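Local coordinates for sulfotransferase (Mycobacterium tuberculosis, PDB 2ZQ5), which probably transfers a sulfuryl group from the donor PAPS to an acceptor molecule, as other members of the sulfotransferase family do, at residues L69-L74 / L178-H183; E15-A20 / N35-L40; H183-E188 / Q203-S208. All coordinates share one frame; numbering follows the deposited sequence.

In the fold
All three contacts lie among the helices and loops packed around the five-stranded parallel sheet of a sulfotransferase fold. Along the chain they come in series: interaction 2 closes before interaction 1 opens, and interaction 1 ends at H183, where interaction 3 begins. Centres of interactions 1 and 2 are about 9 Å apart, those of 1 and 3 about 12 Å, those of 2 and 3 about 15 Å. Y36 of interaction 2 packs against R72 of interaction 1, A39 against L182 and H183, and S208 of interaction 3 against S181. The loop after helix 175-178 joins helices 36-50 and 55-81 to helix 206-219, and helix 13-24 packs on the first two.

Interaction 1 (L69-L74 / L178-H183); sequences LVARLL and LRQSLH
R72 makes the polar link between helix 55-81 and the short 3-10 turn 179-181: its NH1 donates to the carbonyl O of Q180 at 2.8 Å. The bond is bent, 143° at the hydrogen, and although O lies near the guanidinium plane, NH1 sits above the carbonyl plane. An anti chi1 (-172°) and an extended chain carry the arginine alongside the turn, so that its CD also passes 3.7 Å from Q180 O. Q180 reaches back with its amide across the backbone of A71 and R72; its OE1 accepts from R211 and its NE2 bonds S75. A71 CB touches one face of the R179 guanidinium, 3.6 Å from NH2, and R179 NE is held by Q176 O. L69 CD2 meets L182 CD2 at 4.2 Å. In the next shell D34 OD2 forms a salt bridge with R72 NH1 and is also hydrogen-bonded to S181 OG, and F29 O holds R72 NE; this buried charge is thus fixed from several directions. Y36 adds a cation-pi contact. The turn is wedged between helix 55-81 and helix 206-219, with helix 36-50 packed on L69 and L182.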
ATOM      1  N   LEU A  69      14.405  -3.170   2.935  1.00  7.56           N
ATOM      2  CA  LEU A  69      15.697  -3.230   2.264  1.00  7.29           C
ATOM      3  C   LEU A  69      15.955  -4.603   1.652  1.00  7.01           C
ATOM      4  O   LEU A  69      16.591  -4.707   0.604  1.00  6.60           O
ATOM      5  CB  LEU A  69      16.826  -2.858   3.230  1.00  6.28           C
ATOM      6  CG  LEU A  69      16.824  -1.394   3.687  1.00  7.15           C
ATOM      7  CD1 LEU A  69      18.082  -1.124   4.504  1.00  9.24           C
ATOM      8  CD2 LEU A  69      16.774  -0.469   2.480  1.00  9.47           C
ATOM      9  N   VAL A  70      15.464  -5.655   2.299  1.00  8.49           N
ATOM     10  CA  VAL A  70      15.639  -6.994   1.752  1.00  7.92           C
ATOM     11  C   VAL A  70      14.838  -7.077   0.454  1.00  9.35           C
ATOM     12  O   VAL A  70      15.310  -7.629  -0.540  1.00  8.10           O
ATOM     13  CB  VAL A  70      15.149  -8.082   2.732  1.00  7.81           C
ATOM     14  CG1 VAL A  70      15.050  -9.426   2.016  1.00  9.65           C
ATOM     15  CG2 VAL A  70      16.117  -8.190   3.901  1.00 10.63           C
ATOM     16  N   ALA A  71      13.630  -6.517   0.463  1.00  8.49           N
ATOM     17  CA  ALA A  71      12.777  -6.517  -0.724  1.00  7.28           C
ATOM     18  C   ALA A  71      13.474  -5.741  -1.839  1.00  7.45           C
ATOM     19  O   ALA A  71      13.426  -6.131  -3.011  1.00  6.78           O
ATOM     20  CB  ALA A  71      11.418  -5.880  -0.399  1.00  8.22           C
ATOM     21  N   ARG A  72      14.112  -4.635  -1.470  1.00  6.83           N
ATOM     22  CA  ARG A  72      14.835  -3.812  -2.430  1.00  7.10           C
ATOM     23  C   ARG A  72      15.926  -4.667  -3.083  1.00  6.85           C
ATOM     24  O   ARG A  72      16.086  -4.665  -4.306  1.00  7.28           O
ATOM     25  CB  ARG A  72      15.464  -2.607  -1.723  1.00  7.09           C
ATOM     26  CG  ARG A  72      16.077  -1.601  -2.675  1.00  7.82           C
ATOM     27  CD  ARG A  72      16.822  -0.484  -1.946  1.00  7.98           C
ATOM     28  NE  ARG A  72      17.401   0.438  -2.918  1.00  8.43           N
ATOM     29  CZ  ARG A  72      16.732   1.421  -3.516  1.00  8.38           C
ATOM     30  NH1 ARG A  72      15.453   1.635  -3.230  1.00  7.91           N
ATOM     31  NH2 ARG A  72      17.330   2.157  -4.440  1.00 11.40           N
ATOM     32  N   LEU A  73      16.669  -5.403  -2.261  1.00  6.89           N
ATOM     33  CA  LEU A  73      17.734  -6.275  -2.754  1.00  8.31           C
ATOM     34  C   LEU A  73      17.193  -7.355  -3.685  1.00  7.92           C
ATOM     35  O   LEU A  73      17.804  -7.655  -4.710  1.00  7.65           O
ATOM     36  CB  LEU A  73      18.462  -6.945  -1.585  1.00  7.89           C
ATOM     37  CG  LEU A  73      19.391  -6.076  -0.734  1.00  7.06           C
ATOM     38  CD1 LEU A  73      19.759  -6.822   0.541  1.00  7.79           C
ATOM     39  CD2 LEU A  73      20.638  -5.710  -1.532  1.00  8.31           C
ATOM     40  N   LEU A  74      16.055  -7.943  -3.325  1.00  6.35           N
ATOM     41  CA  LEU A  74      15.453  -8.993  -4.141  1.00  6.31           C
ATOM     42  C   LEU A  74      15.036  -8.469  -5.511  1.00  6.77           C
ATOM     43  O   LEU A  74      15.234  -9.144  -6.521  1.00  7.36           O
ATOM     44  CB  LEU A  74      14.242  -9.609  -3.430  1.00  7.46           C
ATOM     45  CG  LEU A  74      14.550 -10.416  -2.160  1.00  6.13           C
ATOM     46  CD1 LEU A  74      13.250 -10.809  -1.470  1.00  8.36           C
ATOM     47  CD2 LEU A  74      15.362 -11.655  -2.512  1.00  7.97           C
ATOM     48  N   LEU A 178       6.407   0.201  -2.787  1.00  5.98           N
ATOM     49  CA  LEU A 178       6.934   1.534  -2.506  1.00  6.06           C
ATOM     50  C   LEU A 178       7.849   1.583  -1.281  1.00  5.99           C
ATOM     51  O   LEU A 178       8.706   2.467  -1.175  1.00  6.14           O
ATOM     52  CB  LEU A 178       5.776   2.527  -2.351  1.00  6.33           C
ATOM     53  CG  LEU A 178       4.928   2.731  -3.612  1.00  6.01           C
ATOM     54  CD1 LEU A 178       3.633   3.427  -3.247  1.00  7.61           C
ATOM     55  CD2 LEU A 178       5.702   3.533  -4.650  1.00  7.68           C
ATOM     56  N   ARG A 179       7.676   0.638  -0.361  1.00  5.34           N
ATOM     57  CA  ARG A 179       8.521   0.602   0.829  1.00  5.61           C
ATOM     58  C   ARG A 179       9.982   0.420   0.423  1.00  5.71           C
ATOM     59  O   ARG A 179      10.885   0.780   1.172  1.00  6.04           O
ATOM     60  CB  ARG A 179       8.101  -0.540   1.765  1.00  5.44           C
ATOM     61  CG  ARG A 179       8.268  -1.920   1.152  1.00  5.79           C
ATOM     62  CD  ARG A 179       7.933  -3.059   2.108  1.00  8.17           C
ATOM     63  NE  ARG A 179       7.956  -4.327   1.383  1.00  9.17           N
ATOM     64  CZ  ARG A 179       8.250  -5.509   1.914  1.00 10.39           C
ATOM     65  NH1 ARG A 179       8.558  -5.618   3.200  1.00 11.72           N
ATOM     66  NH2 ARG A 179       8.233  -6.591   1.145  1.00 11.22           N
ATOM     67  N   GLN A 180      10.214  -0.138  -0.762  1.00  6.35           N
ATOM     68  CA  GLN A 180      11.582  -0.343  -1.235  1.00  5.20           C
ATOM     69  C   GLN A 180      12.323   0.990  -1.343  1.00  5.38           C
ATOM     70  O   GLN A 180      13.549   1.042  -1.207  1.00  6.17           O
ATOM     71  CB  GLN A 180      11.585  -1.043  -2.601  1.00  5.20           C
ATOM     72  CG  GLN A 180      11.147  -2.497  -2.563  1.00  5.18           C
ATOM     73  CD  GLN A 180      11.372  -3.208  -3.887  1.00  5.54           C
ATOM     74  OE1 GLN A 180      12.124  -2.733  -4.741  1.00  6.40           O
ATOM     75  NE2 GLN A 180      10.732  -4.359  -4.057  1.00  5.19           N
ATOM     76  N   SER A 181      11.564   2.061  -1.581  1.00  6.35           N
ATOM     77  CA  SER A 181      12.102   3.417  -1.710  1.00  5.60           C
ATOM     78  C   SER A 181      11.925   4.210  -0.416  1.00  5.56           C
ATOM     79  O   SER A 181      12.300   5.385  -0.342  1.00  7.36           O
ATOM     80  CB  SER A 181      11.375   4.170  -2.826  1.00  6.32           C
ATOM     81  OG  SER A 181      11.435   3.476  -4.058  1.00  6.94           O
ATOM     82  N   LEU A 182      11.350   3.568   0.594  1.00  6.65           N
ATOM     83  CA  LEU A 182      11.077   4.206   1.879  1.00  5.97           C
ATOM     84  C   LEU A 182      10.208   5.458   1.735  1.00  7.24           C
ATOM     85  O   LEU A 182      10.320   6.398   2.522  1.00  6.51           O
ATOM     86  CB  LEU A 182      12.376   4.534   2.635  1.00  8.27           C
ATOM     87  CG  LEU A 182      13.096   3.378   3.354  1.00  8.86           C
ATOM     88  CD1 LEU A 182      12.100   2.563   4.177  1.00  9.88           C
ATOM     89  CD2 LEU A 182      13.787   2.486   2.340  1.00  8.83           C
ATOM     90  N   HIS A 183       9.356   5.457   0.709  1.00  6.91           N
ATOM     91  CA  HIS A 183       8.400   6.542   0.462  1.00  6.34           C
ATOM     92  C   HIS A 183       7.035   5.875   0.587  1.00  6.22           C
ATOM     93  O   HIS A 183       6.605   5.145  -0.311  1.00  6.28           O
ATOM     94  CB  HIS A 183       8.546   7.128  -0.950  1.00  6.37           C
ATOM     95  CG  HIS A 183       9.694   8.078  -1.103  1.00  5.92           C
ATOM     96  ND1 HIS A 183      11.011   7.676  -1.046  1.00  6.01           N
ATOM     97  CD2 HIS A 183       9.720   9.413  -1.339  1.00  7.33           C
ATOM     98  CE1 HIS A 183      11.798   8.718  -1.242  1.00  6.44           C
ATOM     99  NE2 HIS A 183      11.040   9.784  -1.424  1.00  7.39           N
TER

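Interaction 2 (E15-A20 / N35-L40); sequences ELHASA and NYREAL
Two hydrogen bonds hold the H17 imidazole, one at each nitrogen: NE2 pairs with Y36 OH at 2.8 Å, and ND1 with the carbonyl O of V13, one turn earlier in its own helix. The NE2 bond is nearly straight (164°), and either partner could supply the proton. With ND1 facing a carbonyl, which can only accept, the imidazole probably carries a proton there; if it is neutral, NE2 would then accept from the tyrosine. H17 and Y36 reach toward each other tip to tip and meet rim to rim, with neither ring over the other's face. Y36 holds CG in the crowded position between its backbone N and carbonyl carbon, and its hydroxyl lies near the imidazole plane.

R37 completes the cluster. Its CG lies over one face of the Y36 ring, and its extended chain brings the guanidinium flat onto H17, the two planes only 13° apart. NH1 comes within 3.6 Å of H17 CE1, while CZ lies 3.9 Å from NE2. Such a stacked positive charge would be expected to disfavour a doubly protonated imidazole. Beneath this polar group the contact turns apolar, L16 CD1 meeting L40 CD1 at 4.0 Å and L40 CD2 approaching H17 CE1 at 4.2 Å.

Long side chains do the bridging, because the axes of the two short helical segments come no closer than 13.1 Å and run at 115° to each other. F29, from the connecting loop, meets H17 edge to face and also touches Y36. Helix 55-81 lies against the same group, L69 packing on L16 and H17, with A20 on V70.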
ATOM      1  N   GLU A  15      23.488  -0.198   9.844  1.00 12.79           N
ATOM      2  CA  GLU A  15      23.073  -1.441  10.486  1.00 11.50           C
ATOM      3  C   GLU A  15      21.948  -2.125   9.720  1.00 10.92           C
ATOM      4  O   GLU A  15      21.949  -3.344   9.571  1.00 11.48           O
ATOM      5  CB  GLU A  15      22.631  -1.180  11.930  1.00 14.29           C
ATOM      6  CG  GLU A  15      23.755  -0.714  12.843  1.00 16.06           C
ATOM      7  CD  GLU A  15      23.293  -0.499  14.269  1.00 19.35           C
ATOM      8  OE1 GLU A  15      22.112  -0.142  14.464  1.00 18.31           O
ATOM      9  OE2 GLU A  15      24.111  -0.674  15.198  1.00 20.54           O
ATOM     10  N   LEU A  16      20.988  -1.345   9.234  1.00 11.63           N
ATOM     11  CA  LEU A  16      19.875  -1.914   8.483  1.00 11.21           C
ATOM     12  C   LEU A  16      20.346  -2.549   7.177  1.00 10.41           C
ATOM     13  O   LEU A  16      19.884  -3.627   6.813  1.00  9.65           O
ATOM     14  CB  LEU A  16      18.819  -0.841   8.206  1.00 11.25           C
ATOM     15  CG  LEU A  16      18.004  -0.425   9.435  1.00 11.65           C
ATOM     16  CD1 LEU A  16      17.114   0.760   9.086  1.00 11.27           C
ATOM     17  CD2 LEU A  16      17.168  -1.598   9.922  1.00 12.68           C
ATOM     18  N   HIS A  17      21.261  -1.886   6.475  1.00 10.22           N
ATOM     19  CA  HIS A  17      21.783  -2.440   5.228  1.00 10.00           C
ATOM     20  C   HIS A  17      22.539  -3.730   5.540  1.00 11.30           C
ATOM     21  O   HIS A  17      22.386  -4.734   4.846  1.00 10.56           O
ATOM     22  CB  HIS A  17      22.722  -1.445   4.532  1.00 11.33           C
ATOM     23  CG  HIS A  17      22.011  -0.364   3.774  1.00 10.22           C
ATOM     24  ND1 HIS A  17      21.421   0.719   4.391  1.00 11.04           N
ATOM     25  CD2 HIS A  17      21.787  -0.207   2.447  1.00 10.65           C
ATOM     26  CE1 HIS A  17      20.866   1.497   3.478  1.00 11.35           C
ATOM     27  NE2 HIS A  17      21.074   0.957   2.289  1.00 10.72           N
ATOM     28  N   ALA A  18      23.351  -3.699   6.590  1.00 11.40           N
ATOM     29  CA  ALA A  18      24.117  -4.873   6.986  1.00 10.86           C
ATOM     30  C   ALA A  18      23.206  -6.042   7.354  1.00 11.16           C
ATOM     31  O   ALA A  18      23.471  -7.184   6.974  1.00 11.59           O
ATOM     32  CB  ALA A  18      25.036  -4.531   8.152  1.00 11.05           C
ATOM     33  N   SER A  19      22.131  -5.765   8.090  1.00 10.03           N
ATOM     34  CA  SER A  19      21.200  -6.819   8.485  1.00 10.05           C
ATOM     35  C   SER A  19      20.470  -7.408   7.285  1.00  9.34           C
ATOM     36  O   SER A  19      20.188  -8.605   7.246  1.00 11.15           O
ATOM     37  CB  SER A  19      20.174  -6.290   9.490  1.00 11.66           C
ATOM     38  OG  SER A  19      20.789  -5.964  10.722  1.00 14.76           O
ATOM     39  N   ALA A  20      20.144  -6.564   6.311  1.00  9.23           N
ATOM     40  CA  ALA A  20      19.457  -7.034   5.115  1.00  9.03           C
ATOM     41  C   ALA A  20      20.391  -7.973   4.360  1.00  8.71           C
ATOM     42  O   ALA A  20      19.993  -9.061   3.944  1.00  9.37           O
ATOM     43  CB  ALA A  20      19.067  -5.853   4.231  1.00  9.02           C
ATOM     44  N   ASN A  35      16.016   8.171  -4.181  1.00  9.79           N
ATOM     45  CA  ASN A  35      16.268   8.907  -2.944  1.00 10.14           C
ATOM     46  C   ASN A  35      15.858   8.136  -1.690  1.00  8.93           C
ATOM     47  O   ASN A  35      15.392   8.723  -0.717  1.00 10.33           O
ATOM     48  CB  ASN A  35      15.530  10.251  -3.006  1.00 11.27           C
ATOM     49  CG  ASN A  35      16.123  11.289  -2.079  1.00 10.84           C
ATOM     50  OD1 ASN A  35      17.342  11.394  -1.953  1.00 13.57           O
ATOM     51  ND2 ASN A  35      15.264  12.080  -1.442  1.00  9.74           N
ATOM     52  N   TYR A  36      16.060   6.823  -1.702  1.00  8.11           N
ATOM     53  CA  TYR A  36      15.679   5.997  -0.564  1.00  7.80           C
ATOM     54  C   TYR A  36      16.559   6.213   0.665  1.00  8.03           C
ATOM     55  O   TYR A  36      16.097   6.057   1.795  1.00  8.86           O
ATOM     56  CB  TYR A  36      15.672   4.513  -0.968  1.00  7.85           C
ATOM     57  CG  TYR A  36      16.988   3.788  -0.795  1.00  6.44           C
ATOM     58  CD1 TYR A  36      17.262   3.079   0.376  1.00  8.19           C
ATOM     59  CD2 TYR A  36      17.960   3.811  -1.797  1.00  7.15           C
ATOM     60  CE1 TYR A  36      18.471   2.413   0.544  1.00  8.94           C
ATOM     61  CE2 TYR A  36      19.169   3.147  -1.639  1.00  8.32           C
ATOM     62  CZ  TYR A  36      19.419   2.452  -0.468  1.00  8.44           C
ATOM     63  OH  TYR A  36      20.625   1.807  -0.303  1.00 11.02           O
ATOM     64  N   ARG A  37      17.820   6.578   0.457  1.00  8.87           N
ATOM     65  CA  ARG A  37      18.712   6.802   1.586  1.00 10.57           C
ATOM     66  C   ARG A  37      18.273   7.991   2.433  1.00  9.18           C
ATOM     67  O   ARG A  37      18.238   7.896   3.662  1.00 11.21           O
ATOM     68  CB  ARG A  37      20.150   6.998   1.103  1.00 13.43           C
ATOM     69  CG  ARG A  37      20.838   5.700   0.707  1.00 19.05           C
ATOM     70  CD  ARG A  37      22.267   5.946   0.253  1.00 23.59           C
ATOM     71  NE  ARG A  37      23.031   4.707   0.129  1.00 29.16           N
ATOM     72  CZ  ARG A  37      23.345   3.914   1.150  1.00 30.81           C
ATOM     73  NH1 ARG A  37      22.962   4.228   2.381  1.00 33.03           N
ATOM     74  NH2 ARG A  37      24.047   2.809   0.943  1.00 33.37           N
ATOM     75  N   GLU A  38      17.940   9.105   1.788  1.00  9.17           N
ATOM     76  CA  GLU A  38      17.493  10.284   2.529  1.00  9.51           C
ATOM     77  C   GLU A  38      16.193   9.946   3.248  1.00  9.24           C
ATOM     78  O   GLU A  38      16.007  10.295   4.414  1.00  9.72           O
ATOM     79  CB  GLU A  38      17.243  11.479   1.600  1.00  9.89           C
ATOM     80  CG  GLU A  38      17.014  12.786   2.373  1.00 12.05           C
ATOM     81  CD  GLU A  38      16.442  13.916   1.528  1.00 14.28           C
ATOM     82  OE1 GLU A  38      16.599  13.891   0.293  1.00 15.25           O
ATOM     83  OE2 GLU A  38      15.841  14.847   2.110  1.00 16.96           O
ATOM     84  N   ALA A  39      15.294   9.268   2.543  1.00  7.58           N
ATOM     85  CA  ALA A  39      14.009   8.890   3.116  1.00  7.76           C
ATOM     86  C   ALA A  39      14.202   8.040   4.369  1.00  7.65           C
ATOM     87  O   ALA A  39      13.569   8.287   5.394  1.00  7.22           O
ATOM     88  CB  ALA A  39      13.181   8.128   2.083  1.00  6.57           C
ATOM     89  N   LEU A  40      15.081   7.045   4.289  1.00  7.90           N
ATOM     90  CA  LEU A  40      15.335   6.175   5.430  1.00  7.72           C
ATOM     91  C   LEU A  40      15.892   6.965   6.614  1.00  8.29           C
ATOM     92  O   LEU A  40      15.490   6.746   7.755  1.00  8.90           O
ATOM     93  CB  LEU A  40      16.306   5.057   5.033  1.00  8.18           C
ATOM     94  CG  LEU A  40      16.646   4.028   6.117  1.00  8.35           C
ATOM     95  CD1 LEU A  40      15.370   3.416   6.692  1.00  8.88           C
ATOM     96  CD2 LEU A  40      17.537   2.952   5.514  1.00 10.81           C
TER

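Interaction 3 (H183-E188 / Q203-S208); sequences HSVSYE and QDWTPS
This buried contact packs the loop that follows helix 175-178 against the N-terminal end of helix 206-219, in the helical part of the sulfotransferase fold. A capping bond marks the approach to that helix: D204 OD1 accepts from T206 N at 3.1 Å, and its syn lone pair also takes T206 OG1. The six-membered end of the W205 indole meets the loop backbone obliquely, with CZ3 3.4 Å from H183 O and CH2 3.9 Å from S184 N. V185 CG1 meets the edge of the indole at CZ2, the two side chains crossing at about a right angle. L200 of helix 194-201 packs on H183, V185 and W205, closing the group from that helix.

S208 presses its hydroxyl onto one face of the H183 imidazole; OG stands 3.2 Å above the ring plane, offset toward the rim. The ND1 bond to S181 O fixes the rotation of the imidazole and directs NE2 at a water in the ring plane; the ring also meets W199. The water bridges to the other segment, lying 2.8 Å from H183 NE2 and donating to Q203 OE1, while Q203 NE2 bonds W199 O.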
ATOM      1  N   HIS A 183       9.356   5.457   0.709  1.00  6.91           N
ATOM      2  CA  HIS A 183       8.400   6.542   0.462  1.00  6.34           C
ATOM      3  C   HIS A 183       7.035   5.875   0.587  1.00  6.22           C
ATOM      4  O   HIS A 183       6.605   5.145  -0.311  1.00  6.28           O
ATOM      5  CB  HIS A 183       8.546   7.128  -0.950  1.00  6.37           C
ATOM      6  CG  HIS A 183       9.694   8.078  -1.103  1.00  5.92           C
ATOM      7  ND1 HIS A 183      11.011   7.676  -1.046  1.00  6.01           N
ATOM      8  CD2 HIS A 183       9.720   9.413  -1.339  1.00  7.33           C
ATOM      9  CE1 HIS A 183      11.798   8.718  -1.242  1.00  6.44           C
ATOM     10  NE2 HIS A 183      11.040   9.784  -1.424  1.00  7.39           N
ATOM     11  N   SER A 184       6.351   6.121   1.697  1.00  5.16           N
ATOM     12  CA  SER A 184       5.058   5.489   1.935  1.00  5.94           C
ATOM     13  C   SER A 184       4.263   6.213   3.009  1.00  6.49           C
ATOM     14  O   SER A 184       4.834   6.685   3.991  1.00  6.65           O
ATOM     15  CB  SER A 184       5.284   4.034   2.362  1.00  7.46           C
ATOM     16  OG  SER A 184       4.069   3.402   2.724  1.00  6.74           O
ATOM     17  N   VAL A 185       2.949   6.311   2.827  1.00  6.25           N
ATOM     18  CA  VAL A 185       2.124   6.960   3.840  1.00  6.90           C
ATOM     19  C   VAL A 185       1.681   5.948   4.896  1.00  7.75           C
ATOM     20  O   VAL A 185       0.913   6.277   5.802  1.00  8.01           O
ATOM     21  CB  VAL A 185       0.876   7.659   3.229  1.00  6.50           C
ATOM     22  CG1 VAL A 185       1.311   8.830   2.361  1.00 10.83           C
ATOM     23  CG2 VAL A 185       0.049   6.671   2.424  1.00  9.63           C
ATOM     24  N   SER A 186       2.175   4.715   4.790  1.00  6.94           N
ATOM     25  CA  SER A 186       1.826   3.683   5.761  1.00  6.56           C
ATOM     26  C   SER A 186       2.486   3.969   7.106  1.00  7.69           C
ATOM     27  O   SER A 186       1.901   3.734   8.164  1.00  8.55           O
ATOM     28  CB  SER A 186       2.270   2.303   5.260  1.00  7.63           C
ATOM     29  OG  SER A 186       3.688   2.209   5.187  1.00  9.25           O
ATOM     30  N   TYR A 187       3.700   4.503   7.064  1.00  7.47           N
ATOM     31  CA  TYR A 187       4.450   4.775   8.285  1.00  6.91           C
ATOM     32  C   TYR A 187       3.761   5.722   9.250  1.00  6.54           C
ATOM     33  O   TYR A 187       3.648   5.421  10.439  1.00  6.97           O
ATOM     34  CB  TYR A 187       5.843   5.308   7.941  1.00  6.32           C
ATOM     35  CG  TYR A 187       6.628   4.372   7.055  1.00  6.41           C
ATOM     36  CD1 TYR A 187       6.810   3.036   7.409  1.00  5.95           C
ATOM     37  CD2 TYR A 187       7.157   4.810   5.844  1.00  6.30           C
ATOM     38  CE1 TYR A 187       7.497   2.155   6.574  1.00  8.44           C
ATOM     39  CE2 TYR A 187       7.845   3.937   5.002  1.00  6.61           C
ATOM     40  CZ  TYR A 187       8.008   2.615   5.374  1.00  8.10           C
ATOM     41  OH  TYR A 187       8.667   1.745   4.533  1.00 10.04           O
ATOM     42  N   GLU A 188       3.290   6.857   8.745  1.00  6.33           N
ATOM     43  CA  GLU A 188       2.637   7.845   9.590  1.00  6.18           C
ATOM     44  C   GLU A 188       1.266   7.411  10.107  1.00  7.33           C
ATOM     45  O   GLU A 188       0.719   8.037  11.011  1.00  7.13           O
ATOM     46  CB  GLU A 188       2.526   9.174   8.842  1.00  5.04           C
ATOM     47  CG  GLU A 188       1.510   9.189   7.719  1.00  7.06           C
ATOM     48  CD  GLU A 188       1.679  10.400   6.834  1.00  8.22           C
ATOM     49  OE1 GLU A 188       2.669  10.442   6.071  1.00  7.59           O
ATOM     50  OE2 GLU A 188       0.835  11.317   6.914  1.00  7.49           O
ATOM     51  N   GLN A 203       8.019  15.866  -0.976  1.00  8.01           N
ATOM     52  CA  GLN A 203       8.793  15.094  -1.943  1.00  8.94           C
ATOM     53  C   GLN A 203       8.149  14.834  -3.290  1.00  7.96           C
ATOM     54  O   GLN A 203       6.926  14.811  -3.424  1.00 10.02           O
ATOM     55  CB  GLN A 203       9.175  13.734  -1.348  1.00  7.24           C
ATOM     56  CG  GLN A 203       9.935  13.805  -0.042  1.00  8.49           C
ATOM     57  CD  GLN A 203      11.108  14.755  -0.118  1.00  9.11           C
ATOM     58  OE1 GLN A 203      12.033  14.564  -0.915  1.00  8.77           O
ATOM     59  NE2 GLN A 203      11.079  15.793   0.710  1.00  9.14           N
ATOM     60  N   ASP A 204       9.003  14.637  -4.287  1.00  8.95           N
ATOM     61  CA  ASP A 204       8.552  14.291  -5.622  1.00  8.31           C
ATOM     62  C   ASP A 204       8.507  12.763  -5.603  1.00  8.36           C
ATOM     63  O   ASP A 204       9.534  12.106  -5.431  1.00  9.43           O
ATOM     64  CB  ASP A 204       9.551  14.776  -6.673  1.00 10.85           C
ATOM     65  CG  ASP A 204       9.306  14.162  -8.031  1.00 14.85           C
ATOM     66  OD1 ASP A 204       8.136  13.851  -8.340  1.00 12.83           O
ATOM     67  OD2 ASP A 204      10.286  13.996  -8.791  1.00 19.11           O
ATOM     68  N   TRP A 205       7.310  12.200  -5.749  1.00  7.34           N
ATOM     69  CA  TRP A 205       7.144  10.750  -5.723  1.00  6.15           C
ATOM     70  C   TRP A 205       7.505  10.062  -7.033  1.00  5.96           C
ATOM     71  O   TRP A 205       7.545   8.832  -7.093  1.00  6.37           O
ATOM     72  CB  TRP A 205       5.693  10.376  -5.414  1.00  7.48           C
ATOM     73  CG  TRP A 205       5.205  10.602  -4.014  1.00  6.80           C
ATOM     74  CD1 TRP A 205       4.778  11.780  -3.470  1.00 10.14           C
ATOM     75  CD2 TRP A 205       4.955   9.590  -3.030  1.00  6.54           C
ATOM     76  NE1 TRP A 205       4.261  11.560  -2.211  1.00  9.32           N
ATOM     77  CE2 TRP A 205       4.358  10.225  -1.918  1.00  7.25           C
ATOM     78  CE3 TRP A 205       5.172   8.205  -2.983  1.00  6.56           C
ATOM     79  CZ2 TRP A 205       3.970   9.523  -0.772  1.00  7.05           C
ATOM     80  CZ3 TRP A 205       4.786   7.505  -1.844  1.00  7.88           C
ATOM     81  CH2 TRP A 205       4.191   8.165  -0.753  1.00  7.80           C
ATOM     82  N   THR A 206       7.769  10.830  -8.081  1.00  6.80           N
ATOM     83  CA  THR A 206       8.051  10.218  -9.372  1.00  6.75           C
ATOM     84  C   THR A 206       9.110   9.117  -9.376  1.00  6.97           C
ATOM     85  O   THR A 206       8.876   8.045  -9.918  1.00  6.34           O
ATOM     86  CB  THR A 206       8.389  11.284 -10.429  1.00  7.94           C
ATOM     87  OG1 THR A 206       7.357  12.281 -10.433  1.00 10.59           O
ATOM     88  CG2 THR A 206       8.446  10.650 -11.815  1.00  8.59           C
ATOM     89  N   PRO A 207      10.281   9.350  -8.763  1.00  6.75           N
ATOM     90  CA  PRO A 207      11.286   8.283  -8.775  1.00  7.05           C
ATOM     91  C   PRO A 207      10.774   6.995  -8.132  1.00  6.60           C
ATOM     92  O   PRO A 207      11.085   5.897  -8.592  1.00  6.79           O
ATOM     93  CB  PRO A 207      12.455   8.897  -8.007  1.00  8.19           C
ATOM     94  CG  PRO A 207      12.311  10.364  -8.305  1.00  8.21           C
ATOM     95  CD  PRO A 207      10.825  10.581  -8.167  1.00  7.56           C
ATOM     96  N   SER A 208       9.983   7.134  -7.071  1.00  6.35           N
ATOM     97  CA  SER A 208       9.427   5.969  -6.386  1.00  5.38           C
ATOM     98  C   SER A 208       8.417   5.250  -7.271  1.00  4.92           C
ATOM     99  O   SER A 208       8.352   4.022  -7.272  1.00  6.10           O
ATOM    100  CB  SER A 208       8.760   6.380  -5.073  1.00  7.05           C
ATOM    101  OG  SER A 208       9.723   6.789  -4.120  1.00  8.12           O
TER
HETATM  102  O   HOH W   1      12.452  12.061  -2.048  1.00 10.21           O